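Local coordinates for protein tryptophanyl-tRNA synthetase (Aeropyrum pernix, PDB 3A04) that attaches L-tryptophan to its cognate tRNA, spending ATP and releasing AMP and diphosphate, as a class I aminoacyl-tRNA synthetase, at residues 24-29 and 52-58; 91-95 and 136-141; 222-226 and 240-245. All coordinates share one frame. Residues are numbered along the deposited sequence.

In the fold
The three contacts follow one another along the chain, and all involve one mixed sheet, interactions 1 and 3 through its strands and interaction 2 through helices 85-99 and 121-139 packed on it. Interactions 1 and 3 are close neighbours, their centres about 10 Å apart: strands 52-56 and 242-246 pair antiparallel, and Asp57 forms a salt bridge with Arg226. The centre of interaction 2 lies about 23 Å from that of interaction 1 and about 22 Å from that of interaction 3; Gln93 nevertheless touches Ile52 and Thr244. Together they sample the class I Rossmann fold: its parallel core with crossover helices, and the antiparallel strands that extend one side of the sheet.

Interaction 1. Residues 24-29 and 52-58; sequences FGIRPF and IFGHRDF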
ATOM      1  N   PHE A  24      17.931 -14.708  18.831  1.00 46.61           N
ATOM      2  CA  PHE A  24      16.870 -13.814  18.363  1.00 45.28           C
ATOM      3  C   PHE A  24      15.916 -13.468  19.490  1.00 43.75           C
ATOM      4  O   PHE A  24      14.807 -12.891  19.292  1.00 43.57           O
ATOM      5  CB  PHE A  24      16.177 -14.482  17.184  1.00 44.41           C
ATOM      6  CG  PHE A  24      17.118 -14.775  16.062  1.00 46.98           C
ATOM      7  CD1 PHE A  24      17.701 -13.740  15.348  1.00 47.43           C
ATOM      8  CD2 PHE A  24      17.475 -16.073  15.761  1.00 50.96           C
ATOM      9  CE1 PHE A  24      18.600 -13.981  14.328  1.00 48.24           C
ATOM     10  CE2 PHE A  24      18.384 -16.339  14.729  1.00 53.83           C
ATOM     11  CZ  PHE A  24      18.937 -15.296  14.013  1.00 48.33           C
ATOM     12  N   GLY A  25      16.339 -13.824  20.692  1.00 42.40           N
ATOM     13  CA  GLY A  25      15.583 -13.491  21.908  1.00 41.65           C
ATOM     14  C   GLY A  25      14.395 -14.430  22.115  1.00 41.46           C
ATOM     15  O   GLY A  25      13.450 -14.126  22.884  1.00 43.11           O
ATOM     16  N   ILE A  26      14.418 -15.552  21.414  1.00 40.29           N
ATOM     17  CA  ILE A  26      13.401 -16.596  21.654  1.00 39.80           C
ATOM     18  C   ILE A  26      13.781 -17.480  22.845  1.00 40.62           C
ATOM     19  O   ILE A  26      14.878 -18.068  22.866  1.00 41.69           O
ATOM     20  CB  ILE A  26      13.203 -17.436  20.401  1.00 39.13           C
ATOM     21  CG1 ILE A  26      12.836 -16.502  19.223  1.00 34.99           C
ATOM     22  CG2 ILE A  26      12.200 -18.551  20.681  1.00 38.09           C
ATOM     23  CD1 ILE A  26      12.811 -17.225  17.837  1.00 38.42           C
ATOM     24  N   ARG A  27      12.868 -17.592  23.790  1.00 39.18           N
ATOM     25  CA  ARG A  27      13.072 -18.307  25.047  1.00 40.88           C
ATOM     26  C   ARG A  27      12.322 -19.634  25.131  1.00 41.45           C
ATOM     27  O   ARG A  27      11.301 -19.808  24.452  1.00 40.90           O
ATOM     28  CB  ARG A  27      12.541 -17.423  26.171  1.00 37.88           C
ATOM     29  CG  ARG A  27      13.162 -16.035  26.126  1.00 46.88           C
ATOM     30  CD  ARG A  27      14.349 -15.865  27.105  1.00 52.19           C
ATOM     31  NE  ARG A  27      15.492 -16.683  26.753  1.00 59.65           N
ATOM     32  CZ  ARG A  27      16.337 -17.269  27.620  1.00 62.92           C
ATOM     33  NH1 ARG A  27      16.170 -17.223  28.938  1.00 64.43           N
ATOM     34  NH2 ARG A  27      17.351 -17.967  27.158  1.00 66.29           N
ATOM     35  N   PRO A  28      12.777 -20.559  26.019  1.00 42.19           N
ATOM     36  CA  PRO A  28      11.936 -21.765  26.296  1.00 40.52           C
ATOM     37  C   PRO A  28      10.586 -21.344  26.801  1.00 39.70           C
ATOM     38  O   PRO A  28      10.495 -20.449  27.694  1.00 37.59           O
ATOM     39  CB  PRO A  28      12.673 -22.473  27.445  1.00 41.61           C
ATOM     40  CG  PRO A  28      14.190 -22.100  27.148  1.00 43.28           C
ATOM     41  CD  PRO A  28      14.048 -20.577  26.783  1.00 42.34           C
ATOM     42  N   PHE A  29       9.545 -21.997  26.272  1.00 38.05           N
ATOM     43  CA  PHE A  29       8.186 -21.721  26.734  1.00 37.49           C
ATOM     44  C   PHE A  29       7.995 -21.939  28.215  1.00 38.77           C
ATOM     45  O   PHE A  29       7.124 -21.313  28.866  1.00 38.24           O
ATOM     46  CB  PHE A  29       7.108 -22.558  25.945  1.00 36.11           C
ATOM     47  CG  PHE A  29       5.697 -22.068  26.190  1.00 34.94           C
ATOM     48  CD1 PHE A  29       5.168 -21.044  25.434  1.00 29.84           C
ATOM     49  CD2 PHE A  29       4.941 -22.606  27.197  1.00 32.15           C
ATOM     50  CE1 PHE A  29       3.888 -20.519  25.705  1.00 32.77           C
ATOM     51  CE2 PHE A  29       3.667 -22.171  27.403  1.00 33.66           C
ATOM     52  CZ  PHE A  29       3.162 -21.075  26.687  1.00 35.51           C
ATOM     53  N   ILE A  52       4.443 -26.506  21.428  1.00 31.47           N
ATOM     54  CA  ILE A  52       4.732 -25.069  21.621  1.00 31.94           C
ATOM     55  C   ILE A  52       5.981 -24.957  22.486  1.00 34.05           C
ATOM     56  O   ILE A  52       5.921 -25.126  23.685  1.00 35.32           O
ATOM     57  CB  ILE A  52       3.548 -24.411  22.247  1.00 30.27           C
ATOM     58  CG1 ILE A  52       2.351 -24.507  21.237  1.00 28.33           C
ATOM     59  CG2 ILE A  52       3.814 -22.887  22.452  1.00 31.33           C
ATOM     60  CD1 ILE A  52       1.138 -23.991  21.910  1.00 28.69           C
ATOM     61  N   PHE A  53       7.117 -24.725  21.859  1.00 36.33           N
ATOM     62  CA  PHE A  53       8.402 -24.899  22.574  1.00 36.70           C
ATOM     63  C   PHE A  53       9.091 -23.554  22.978  1.00 38.91           C
ATOM     64  O   PHE A  53      10.036 -23.539  23.809  1.00 38.30           O
ATOM     65  CB  PHE A  53       9.364 -25.663  21.707  1.00 35.75           C
ATOM     66  CG  PHE A  53       9.768 -24.951  20.460  1.00 37.58           C
ATOM     67  CD1 PHE A  53      10.859 -24.051  20.455  1.00 38.29           C
ATOM     68  CD2 PHE A  53       9.082 -25.185  19.269  1.00 35.01           C
ATOM     69  CE1 PHE A  53      11.241 -23.418  19.261  1.00 36.56           C
ATOM     70  CE2 PHE A  53       9.450 -24.585  18.112  1.00 35.00           C
ATOM     71  CZ  PHE A  53      10.543 -23.688  18.084  1.00 39.44           C
ATOM     72  N   GLY A  54       8.614 -22.436  22.387  1.00 36.95           N
ATOM     73  CA  GLY A  54       9.325 -21.163  22.518  1.00 35.28           C
ATOM     74  C   GLY A  54       8.371 -19.999  22.680  1.00 35.93           C
ATOM     75  O   GLY A  54       7.142 -20.118  22.369  1.00 32.19           O
ATOM     76  N   HIS A  55       8.914 -18.857  23.157  1.00 34.32           N
ATOM     77  CA  HIS A  55       8.109 -17.611  23.153  1.00 35.10           C
ATOM     78  C   HIS A  55       9.086 -16.429  23.067  1.00 35.93           C
ATOM     79  O   HIS A  55      10.289 -16.577  23.370  1.00 33.95           O
ATOM     80  CB  HIS A  55       7.246 -17.445  24.411  1.00 34.61           C
ATOM     81  CG  HIS A  55       8.004 -16.837  25.556  1.00 37.41           C
ATOM     82  ND1 HIS A  55       7.926 -15.497  25.873  1.00 34.26           N
ATOM     83  CD2 HIS A  55       8.882 -17.390  26.447  1.00 41.86           C
ATOM     84  CE1 HIS A  55       8.726 -15.242  26.906  1.00 36.44           C
ATOM     85  NE2 HIS A  55       9.326 -16.371  27.263  1.00 36.56           N
ATOM     86  N   ARG A  56       8.573 -15.290  22.621  1.00 33.73           N
ATOM     87  CA  ARG A  56       9.319 -14.031  22.803  1.00 34.49           C
ATOM     88  C   ARG A  56       8.321 -13.010  23.305  1.00 33.32           C
ATOM     89  O   ARG A  56       7.297 -12.763  22.645  1.00 34.04           O
ATOM     90  CB  ARG A  56      10.002 -13.606  21.514  1.00 33.51           C
ATOM     91  CG  ARG A  56      10.831 -12.251  21.701  1.00 34.99           C
ATOM     92  CD  ARG A  56      11.643 -11.996  20.465  1.00 39.06           C
ATOM     93  NE  ARG A  56      10.802 -11.900  19.244  1.00 35.10           N
ATOM     94  CZ  ARG A  56      11.149 -12.396  18.066  1.00 37.47           C
ATOM     95  NH1 ARG A  56      12.342 -12.965  17.891  1.00 34.05           N
ATOM     96  NH2 ARG A  56      10.313 -12.300  17.016  1.00 33.24           N
ATOM     97  N   ASP A  57       8.545 -12.476  24.520  1.00 34.09           N
ATOM     98  CA  ASP A  57       7.708 -11.418  25.112  1.00 32.61           C
ATOM     99  C   ASP A  57       6.296 -11.843  25.511  1.00 33.65           C
ATOM    100  O   ASP A  57       5.468 -10.996  25.866  1.00 31.61           O
ATOM    101  CB  ASP A  57       7.657 -10.182  24.143  1.00 33.78           C
ATOM    102  CG  ASP A  57       9.016  -9.377  24.091  1.00 35.89           C
ATOM    103  OD1 ASP A  57       9.907  -9.662  24.953  1.00 37.86           O
ATOM    104  OD2 ASP A  57       9.144  -8.475  23.221  1.00 36.09           O
ATOM    105  N   PHE A  58       5.956 -13.147  25.433  1.00 34.34           N
ATOM    106  CA  PHE A  58       4.593 -13.590  25.901  1.00 32.04           C
ATOM    107  C   PHE A  58       4.375 -13.340  27.408  1.00 34.15           C
ATOM    108  O   PHE A  58       3.239 -13.177  27.928  1.00 32.17           O
ATOM    109  CB  PHE A  58       4.402 -15.102  25.528  1.00 32.98           C
ATOM    110  CG  PHE A  58       2.972 -15.621  25.662  1.00 32.68           C
ATOM    111  CD1 PHE A  58       1.910 -14.871  25.189  1.00 32.06           C
ATOM    112  CD2 PHE A  58       2.717 -16.867  26.291  1.00 34.66           C
ATOM    113  CE1 PHE A  58       0.541 -15.355  25.305  1.00 34.67           C
ATOM    114  CE2 PHE A  58       1.415 -17.358  26.449  1.00 32.70           C
ATOM    115  CZ  PHE A  58       0.317 -16.620  25.961  1.00 35.21           C
TER
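Segment 24-29 holds a strand of just two residues, the second of them a proline, yet makes three backbone hydrogen bonds to strand 52-56, two of them through Arg27. Arg27 and His55 form an antiparallel hydrogen-bonded pair, Arg27 N to His55 O at 2.8 Å and His55 N to Arg27 O at 2.9 Å. The next pair, Pro28 with Gly54, is non-hydrogen-bonded, so proline's missing N-H costs the ladder nothing; just past the strand Phe29 N donates to Phe53 O at 2.9 Å. Glycine suits position 54 because a beta carbon would crowd Ile26 CG2, and its CA lies 3.1 Å from Arg27 O in a CA-H...O contact.

Gly25, at positive phi, closes the preceding helix 18-22 with a Schellman motif and turns the chain into this strand. Arg56 reaches back to this turn: its NH1 donates to Phe24 O at 2.8 Å, while the guanidinium also forms a salt bridge with Asp219. Arg27 and His55 place their side chains on one face of the sheet, Arg27 CB 3.6 Å from His55 NE2. The other ring nitrogen, His55 ND1, accepts a hydrogen bond from Phe58 N at 3.1 Å. Flat and apolar, Phe29 fills the space by Ile52 and Phe58, with Ile52 CG2 in an off-centre CH-pi contact 4.2 Å from the ring centroid and Phe29 CE1 3.9 Å from Phe58 CD2.

Phe53 and Gly54 both face Tyr245 on the neighbouring strand, a classic beta bulge. The whole is an antiparallel extension, ending in strand 27-28, of the Rossmann-type sheet of a class I synthetase.

Interaction 2. Residues 91-95 and 136-141; sequences VDQLI and MIALGL
Residues 91-95 are helical throughout, a turn within helix 85-99 with Ile95 N bonded to Val91 O at 2.8 Å, whereas 136-141 hold the last turn of helix 121-139 and two residues beyond it; the two helices advance in the same sense. The CA atoms of Val91 and Met136 are 6.6 Å apart, those of Ile95 and Leu141 5.5 Å. Gly140 ends the second helix in a Schellman motif (phi 129°, psi 4°), where any beta carbon would jam against the preceding carbonyl. Leu141 N bonds to Met136 O at 3.1 Å, and the chain leaves extended at phi -68°, psi 132°.

Val91 (t) points at the second helix, its CG2 3.6 Å from Met136 CG and its CG1 3.7 Å from Leu139 CD1; Leu139 is m, t and Met136 m, t with chi3 -123°, between wells. Ile95 (m, t) reaches past the helix end: its CD1 lies 3.9 Å from Leu139 CB and 3.3 Å from Leu139 O, and its CG1 3.8 Å from Leu141 CD1. Leu141 has chi1 -148° and chi2 48°, which brings CD1 also within 3.8 Å of Leu94 CB.

On the sheet side, Leu94, Met136 and Leu141 all touch Val106 of strand 103-108, while Leu139 meets Phe348 of helix 334-364. Such neighbouring helices on a parallel sheet come from successive beta-alpha-beta crossovers in a Rossmann fold; helix 85-99 starts within the 'HIGH' region, whose Phe83 touches Val91 and Leu139. With no hydrogen bond between the segments, apolar packing and the exclusion of water probably account for the contact.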
ATOM      1  N   VAL A  91      -5.298 -22.958  14.457  1.00 26.57           N
ATOM      2  CA  VAL A  91      -6.627 -22.588  14.993  1.00 26.05           C
ATOM      3  C   VAL A  91      -6.827 -23.145  16.377  1.00 27.15           C
ATOM      4  O   VAL A  91      -7.486 -22.539  17.226  1.00 26.79           O
ATOM      5  CB  VAL A  91      -7.781 -23.092  14.037  1.00 28.67           C
ATOM      6  CG1 VAL A  91      -9.147 -22.776  14.568  1.00 24.23           C
ATOM      7  CG2 VAL A  91      -7.612 -22.363  12.707  1.00 25.70           C
ATOM      8  N   ASP A  92      -6.318 -24.362  16.602  1.00 26.78           N
ATOM      9  CA  ASP A  92      -6.435 -24.932  17.943  1.00 29.10           C
ATOM     10  C   ASP A  92      -5.762 -24.014  18.977  1.00 28.51           C
ATOM     11  O   ASP A  92      -6.271 -23.867  20.064  1.00 26.87           O
ATOM     12  CB  ASP A  92      -5.730 -26.300  17.964  1.00 29.18           C
ATOM     13  CG  ASP A  92      -6.669 -27.441  17.396  1.00 35.83           C
ATOM     14  OD1 ASP A  92      -7.962 -27.293  17.294  1.00 35.80           O
ATOM     15  OD2 ASP A  92      -6.077 -28.432  16.971  1.00 36.04           O
ATOM     16  N   GLN A  93      -4.602 -23.447  18.639  1.00 27.93           N
ATOM     17  CA  GLN A  93      -3.942 -22.456  19.568  1.00 28.58           C
ATOM     18  C   GLN A  93      -4.815 -21.181  19.699  1.00 28.87           C
ATOM     19  O   GLN A  93      -4.955 -20.662  20.751  1.00 29.19           O
ATOM     20  CB  GLN A  93      -2.574 -22.053  18.983  1.00 30.18           C
ATOM     21  CG  GLN A  93      -1.642 -23.245  18.945  1.00 26.31           C
ATOM     22  CD  GLN A  93      -0.322 -22.925  18.371  1.00 30.79           C
ATOM     23  OE1 GLN A  93       0.405 -22.092  18.903  1.00 30.67           O
ATOM     24  NE2 GLN A  93      -0.001 -23.537  17.222  1.00 32.76           N
ATOM     25  N   LEU A  94      -5.424 -20.684  18.622  1.00 27.51           N
ATOM     26  CA  LEU A  94      -6.422 -19.605  18.812  1.00 27.61           C
ATOM     27  C   LEU A  94      -7.579 -19.921  19.700  1.00 28.45           C
ATOM     28  O   LEU A  94      -7.993 -19.060  20.505  1.00 28.36           O
ATOM     29  CB  LEU A  94      -6.989 -19.062  17.476  1.00 26.66           C
ATOM     30  CG  LEU A  94      -5.992 -18.844  16.336  1.00 26.70           C
ATOM     31  CD1 LEU A  94      -6.765 -18.440  15.019  1.00 25.09           C
ATOM     32  CD2 LEU A  94      -4.995 -17.731  16.761  1.00 27.21           C
ATOM     33  N   ILE A  95      -8.137 -21.143  19.571  1.00 26.74           N
ATOM     34  CA  ILE A  95      -9.323 -21.482  20.387  1.00 27.86           C
ATOM     35  C   ILE A  95      -8.927 -21.561  21.834  1.00 27.36           C
ATOM     36  O   ILE A  95      -9.612 -21.075  22.709  1.00 28.07           O
ATOM     37  CB  ILE A  95      -9.932 -22.880  19.935  1.00 28.94           C
ATOM     38  CG1 ILE A  95     -10.535 -22.667  18.523  1.00 29.40           C
ATOM     39  CG2 ILE A  95     -10.995 -23.386  20.922  1.00 28.48           C
ATOM     40  CD1 ILE A  95     -11.003 -23.970  17.782  1.00 28.09           C
ATOM     41  N   MET A 136     -12.783 -22.963  10.434  1.00 26.66           N
ATOM     42  CA  MET A 136     -12.415 -22.440  11.744  1.00 26.99           C
ATOM     43  C   MET A 136     -13.594 -22.399  12.736  1.00 26.59           C
ATOM     44  O   MET A 136     -13.478 -22.747  13.896  1.00 26.98           O
ATOM     45  CB  MET A 136     -11.889 -21.019  11.557  1.00 25.94           C
ATOM     46  CG  MET A 136     -10.466 -21.102  10.997  1.00 29.60           C
ATOM     47  SD  MET A 136      -9.850 -19.352  10.941  1.00 33.41           S
ATOM     48  CE  MET A 136      -9.475 -19.266   9.232  1.00 34.02           C
ATOM     49  N   ILE A 137     -14.748 -21.983  12.254  1.00 29.03           N
ATOM     50  CA  ILE A 137     -15.952 -21.953  13.095  1.00 30.51           C
ATOM     51  C   ILE A 137     -16.345 -23.408  13.546  1.00 30.72           C
ATOM     52  O   ILE A 137     -16.706 -23.633  14.697  1.00 31.93           O
ATOM     53  CB  ILE A 137     -17.147 -21.387  12.264  1.00 30.87           C
ATOM     54  CG1 ILE A 137     -16.949 -19.912  11.875  1.00 37.09           C
ATOM     55  CG2 ILE A 137     -18.475 -21.455  13.054  1.00 31.35           C
ATOM     56  CD1 ILE A 137     -16.412 -19.052  12.949  1.00 36.36           C
ATOM     57  N   ALA A 138     -16.276 -24.334  12.599  1.00 31.06           N
ATOM     58  CA  ALA A 138     -16.668 -25.740  12.854  1.00 32.87           C
ATOM     59  C   ALA A 138     -15.682 -26.374  13.855  1.00 32.87           C
ATOM     60  O   ALA A 138     -16.053 -27.321  14.616  1.00 33.05           O
ATOM     61  CB  ALA A 138     -16.682 -26.496  11.554  1.00 31.20           C
ATOM     62  N   LEU A 139     -14.433 -25.866  13.867  1.00 31.06           N
ATOM     63  CA  LEU A 139     -13.473 -26.283  14.879  1.00 31.08           C
ATOM     64  C   LEU A 139     -13.736 -25.779  16.259  1.00 31.38           C
ATOM     65  O   LEU A 139     -13.225 -26.355  17.197  1.00 30.90           O
ATOM     66  CB  LEU A 139     -12.006 -25.916  14.496  1.00 31.88           C
ATOM     67  CG  LEU A 139     -11.252 -26.750  13.464  1.00 30.60           C
ATOM     68  CD1 LEU A 139      -9.891 -26.084  13.107  1.00 33.28           C
ATOM     69  CD2 LEU A 139     -11.009 -28.309  13.887  1.00 26.08           C
ATOM     70  N   GLY A 140     -14.432 -24.649  16.399  1.00 31.25           N
ATOM     71  CA  GLY A 140     -14.826 -24.151  17.687  1.00 33.25           C
ATOM     72  C   GLY A 140     -14.454 -22.690  17.920  1.00 33.70           C
ATOM     73  O   GLY A 140     -14.593 -22.192  19.025  1.00 34.70           O
ATOM     74  N   LEU A 141     -13.904 -22.034  16.895  1.00 33.04           N
ATOM     75  CA  LEU A 141     -13.614 -20.600  16.998  1.00 31.51           C
ATOM     76  C   LEU A 141     -14.960 -19.860  17.060  1.00 31.81           C
ATOM     77  O   LEU A 141     -15.896 -20.209  16.344  1.00 31.20           O
ATOM     78  CB  LEU A 141     -12.744 -20.122  15.813  1.00 32.31           C
ATOM     79  CG  LEU A 141     -11.745 -18.981  16.044  1.00 33.05           C
ATOM     80  CD1 LEU A 141     -10.831 -19.107  17.322  1.00 26.14           C
ATOM     81  CD2 LEU A 141     -10.874 -18.685  14.730  1.00 28.72           C
TER

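Interaction 3. Residues 222-226 and 240-245; sequences LRLTR and RPASTY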
ATOM      1  N   LEU A 222       8.632 -11.533  11.559  1.00 29.78           N
ATOM      2  CA  LEU A 222       8.222 -11.009  12.861  1.00 29.58           C
ATOM      3  C   LEU A 222       9.242 -10.001  13.471  1.00 29.78           C
ATOM      4  O   LEU A 222       8.885  -9.063  14.134  1.00 26.19           O
ATOM      5  CB  LEU A 222       8.113 -12.180  13.797  1.00 32.08           C
ATOM      6  CG  LEU A 222       7.300 -12.030  15.044  1.00 39.83           C
ATOM      7  CD1 LEU A 222       5.950 -11.380  14.701  1.00 39.09           C
ATOM      8  CD2 LEU A 222       7.039 -13.479  15.540  1.00 40.10           C
ATOM      9  N   ARG A 223      10.529 -10.204  13.209  1.00 29.72           N
ATOM     10  CA  ARG A 223      11.526  -9.322  13.746  1.00 31.02           C
ATOM     11  C   ARG A 223      11.473  -8.019  12.956  1.00 30.01           C
ATOM     12  O   ARG A 223      11.699  -6.937  13.510  1.00 30.83           O
ATOM     13  CB  ARG A 223      12.921 -10.034  13.630  1.00 31.58           C
ATOM     14  CG  ARG A 223      13.079 -11.146  14.688  1.00 33.60           C
ATOM     15  CD  ARG A 223      14.591 -11.562  14.862  1.00 36.82           C
ATOM     16  NE  ARG A 223      15.292 -11.713  13.582  1.00 36.13           N
ATOM     17  CZ  ARG A 223      15.431 -12.875  12.934  1.00 38.45           C
ATOM     18  NH1 ARG A 223      14.893 -13.966  13.428  1.00 37.93           N
ATOM     19  NH2 ARG A 223      16.101 -12.961  11.797  1.00 36.14           N
ATOM     20  N   LEU A 224      11.230  -8.107  11.652  1.00 30.73           N
ATOM     21  CA  LEU A 224      11.112  -6.874  10.871  1.00 31.53           C
ATOM     22  C   LEU A 224       9.864  -6.078  11.387  1.00 30.75           C
ATOM     23  O   LEU A 224       9.920  -4.867  11.532  1.00 31.19           O
ATOM     24  CB  LEU A 224      10.992  -7.136   9.368  1.00 31.98           C
ATOM     25  CG  LEU A 224      10.646  -5.926   8.476  1.00 36.32           C
ATOM     26  CD1 LEU A 224      11.816  -4.880   8.510  1.00 39.26           C
ATOM     27  CD2 LEU A 224      10.322  -6.335   6.993  1.00 38.06           C
ATOM     28  N   THR A 225       8.778  -6.774  11.682  1.00 28.72           N
ATOM     29  CA  THR A 225       7.549  -6.156  12.300  1.00 27.79           C
ATOM     30  C   THR A 225       7.872  -5.469  13.624  1.00 29.07           C
ATOM     31  O   THR A 225       7.408  -4.349  13.873  1.00 28.22           O
ATOM     32  CB  THR A 225       6.411  -7.232  12.468  1.00 28.54           C
ATOM     33  OG1 THR A 225       6.120  -7.753  11.158  1.00 26.43           O
ATOM     34  CG2 THR A 225       5.093  -6.647  13.035  1.00 24.28           C
ATOM     35  N   ARG A 226       8.675  -6.117  14.470  1.00 28.68           N
ATOM     36  CA  ARG A 226       9.022  -5.506  15.769  1.00 30.69           C
ATOM     37  C   ARG A 226       9.899  -4.301  15.504  1.00 30.09           C
ATOM     38  O   ARG A 226       9.729  -3.309  16.146  1.00 30.53           O
ATOM     39  CB  ARG A 226       9.791  -6.507  16.624  1.00 30.68           C
ATOM     40  CG  ARG A 226       8.865  -7.622  17.195  1.00 30.19           C
ATOM     41  CD  ARG A 226       9.739  -8.837  17.655  1.00 31.74           C
ATOM     42  NE  ARG A 226      10.639  -8.527  18.796  1.00 30.10           N
ATOM     43  CZ  ARG A 226      10.267  -8.506  20.075  1.00 31.08           C
ATOM     44  NH1 ARG A 226       8.989  -8.702  20.486  1.00 29.31           N
ATOM     45  NH2 ARG A 226      11.185  -8.221  20.988  1.00 34.51           N
ATOM     46  N   ARG A 240       6.089  -3.745  20.473  1.00 29.51           N
ATOM     47  CA  ARG A 240       6.660  -4.881  19.765  1.00 31.29           C
ATOM     48  C   ARG A 240       5.758  -6.139  20.000  1.00 30.89           C
ATOM     49  O   ARG A 240       5.367  -6.414  21.130  1.00 30.24           O
ATOM     50  CB  ARG A 240       8.080  -5.153  20.301  1.00 30.17           C
ATOM     51  CG  ARG A 240       9.079  -4.086  19.784  1.00 30.80           C
ATOM     52  CD  ARG A 240      10.556  -4.417  20.254  1.00 31.41           C
ATOM     53  NE  ARG A 240      10.665  -4.347  21.704  1.00 38.91           N
ATOM     54  CZ  ARG A 240      10.790  -3.234  22.444  1.00 43.43           C
ATOM     55  NH1 ARG A 240      10.895  -2.019  21.869  1.00 39.31           N
ATOM     56  NH2 ARG A 240      10.856  -3.346  23.790  1.00 38.64           N
ATOM     57  N   PRO A 241       5.351  -6.835  18.926  1.00 29.48           N
ATOM     58  CA  PRO A 241       4.462  -7.997  19.198  1.00 28.92           C
ATOM     59  C   PRO A 241       5.196  -9.173  19.820  1.00 30.05           C
ATOM     60  O   PRO A 241       6.336  -9.448  19.473  1.00 29.59           O
ATOM     61  CB  PRO A 241       3.970  -8.407  17.794  1.00 28.72           C
ATOM     62  CG  PRO A 241       5.096  -7.792  16.819  1.00 28.63           C
ATOM     63  CD  PRO A 241       5.363  -6.446  17.514  1.00 27.61           C
ATOM     64  N   ALA A 242       4.509  -9.861  20.708  1.00 29.99           N
ATOM     65  CA  ALA A 242       4.968 -11.137  21.298  1.00 29.32           C
ATOM     66  C   ALA A 242       4.674 -12.303  20.343  1.00 28.67           C
ATOM     67  O   ALA A 242       3.957 -12.125  19.379  1.00 27.28           O
ATOM     68  CB  ALA A 242       4.286 -11.357  22.662  1.00 26.26           C
ATOM     69  N   SER A 243       5.287 -13.459  20.593  1.00 27.60           N
ATOM     70  CA  SER A 243       5.127 -14.604  19.772  1.00 27.32           C
ATOM     71  C   SER A 243       5.235 -15.893  20.579  1.00 29.68           C
ATOM     72  O   SER A 243       5.873 -15.934  21.668  1.00 27.59           O
ATOM     73  CB  SER A 243       6.155 -14.583  18.629  1.00 29.02           C
ATOM     74  OG  SER A 243       7.464 -14.234  19.083  1.00 28.76           O
ATOM     75  N   THR A 244       4.610 -16.960  20.081  1.00 30.19           N
ATOM     76  CA  THR A 244       4.837 -18.311  20.654  1.00 31.05           C
ATOM     77  C   THR A 244       5.287 -19.092  19.454  1.00 32.29           C
ATOM     78  O   THR A 244       4.947 -18.684  18.321  1.00 30.06           O
ATOM     79  CB  THR A 244       3.617 -18.976  21.290  1.00 31.83           C
ATOM     80  OG1 THR A 244       2.529 -19.004  20.341  1.00 33.00           O
ATOM     81  CG2 THR A 244       3.109 -18.198  22.558  1.00 33.82           C
ATOM     82  N   TYR A 245       6.049 -20.175  19.673  1.00 28.79           N
ATOM     83  CA  TYR A 245       6.735 -20.888  18.576  1.00 30.15           C
ATOM     84  C   TYR A 245       6.386 -22.347  18.640  1.00 30.95           C
ATOM     85  O   TYR A 245       6.485 -22.945  19.720  1.00 31.07           O
ATOM     86  CB  TYR A 245       8.287 -20.746  18.573  1.00 30.18           C
ATOM     87  CG  TYR A 245       8.675 -19.348  18.323  1.00 30.67           C
ATOM     88  CD1 TYR A 245       8.775 -18.457  19.391  1.00 29.36           C
ATOM     89  CD2 TYR A 245       8.905 -18.889  17.020  1.00 28.33           C
ATOM     90  CE1 TYR A 245       9.086 -17.099  19.196  1.00 28.83           C
ATOM     91  CE2 TYR A 245       9.238 -17.517  16.816  1.00 31.62           C
ATOM     92  CZ  TYR A 245       9.356 -16.668  17.914  1.00 28.50           C
ATOM     93  OH  TYR A 245       9.619 -15.319  17.744  1.00 32.44           O
TER
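This contact lies inside a beta-alpha-beta unit of the Rossmann fold, in which helix 219-231 links the parallel strands 210-215 and 242-246 and packs back on the second. The chain returns from the helix at Arg240, with Arg240 CA 4.7 Å from Arg226 CA. Its CB lies over one face of the Arg226 guanidinium, 3.7 Å from NH1, and the two charges come close, Arg240 NE being 4.0 Å from Arg226 NH2. The repulsion is probably eased by separate acids: Arg240 forms a salt bridge with Asp230, Arg226 with Asp57.

Pro241 follows, a compact apolar ring with a stiff backbone. Its CD rests 3.7 Å from Arg226 CG, and its CG 4.0 Å from Thr225 CG2 and 4.3 Å from Leu222 CD1. Thr225 presents its methyl here while its hydroxyl is bonded to His221 O within the helix. The carbonyl of Pro241 accepts a hydrogen bond from Arg226 NH1 (2.9 Å to Pro241 O), so the long arginine uses its methylene chain for packing and its tip to tie the helix to the residue just before the strand.

Ala242 opens the strand with its CB turned from the helix and touches Asp57; Thr244, also turned away, packs on Val211 and Pro213 of strand 210-215. Between them Ser243 points at the helix, where a small side chain fits: its CB is 3.4 Å from Leu222 CD2. Ser243 OG lies 2.8 Å from Tyr245 OH, close enough for a hydrogen bond, and Tyr245 also bonds to Asp219 at the helix start. That hydroxyl oxygen, Tyr245 OH, stands 3.9 Å from Leu222 CD2.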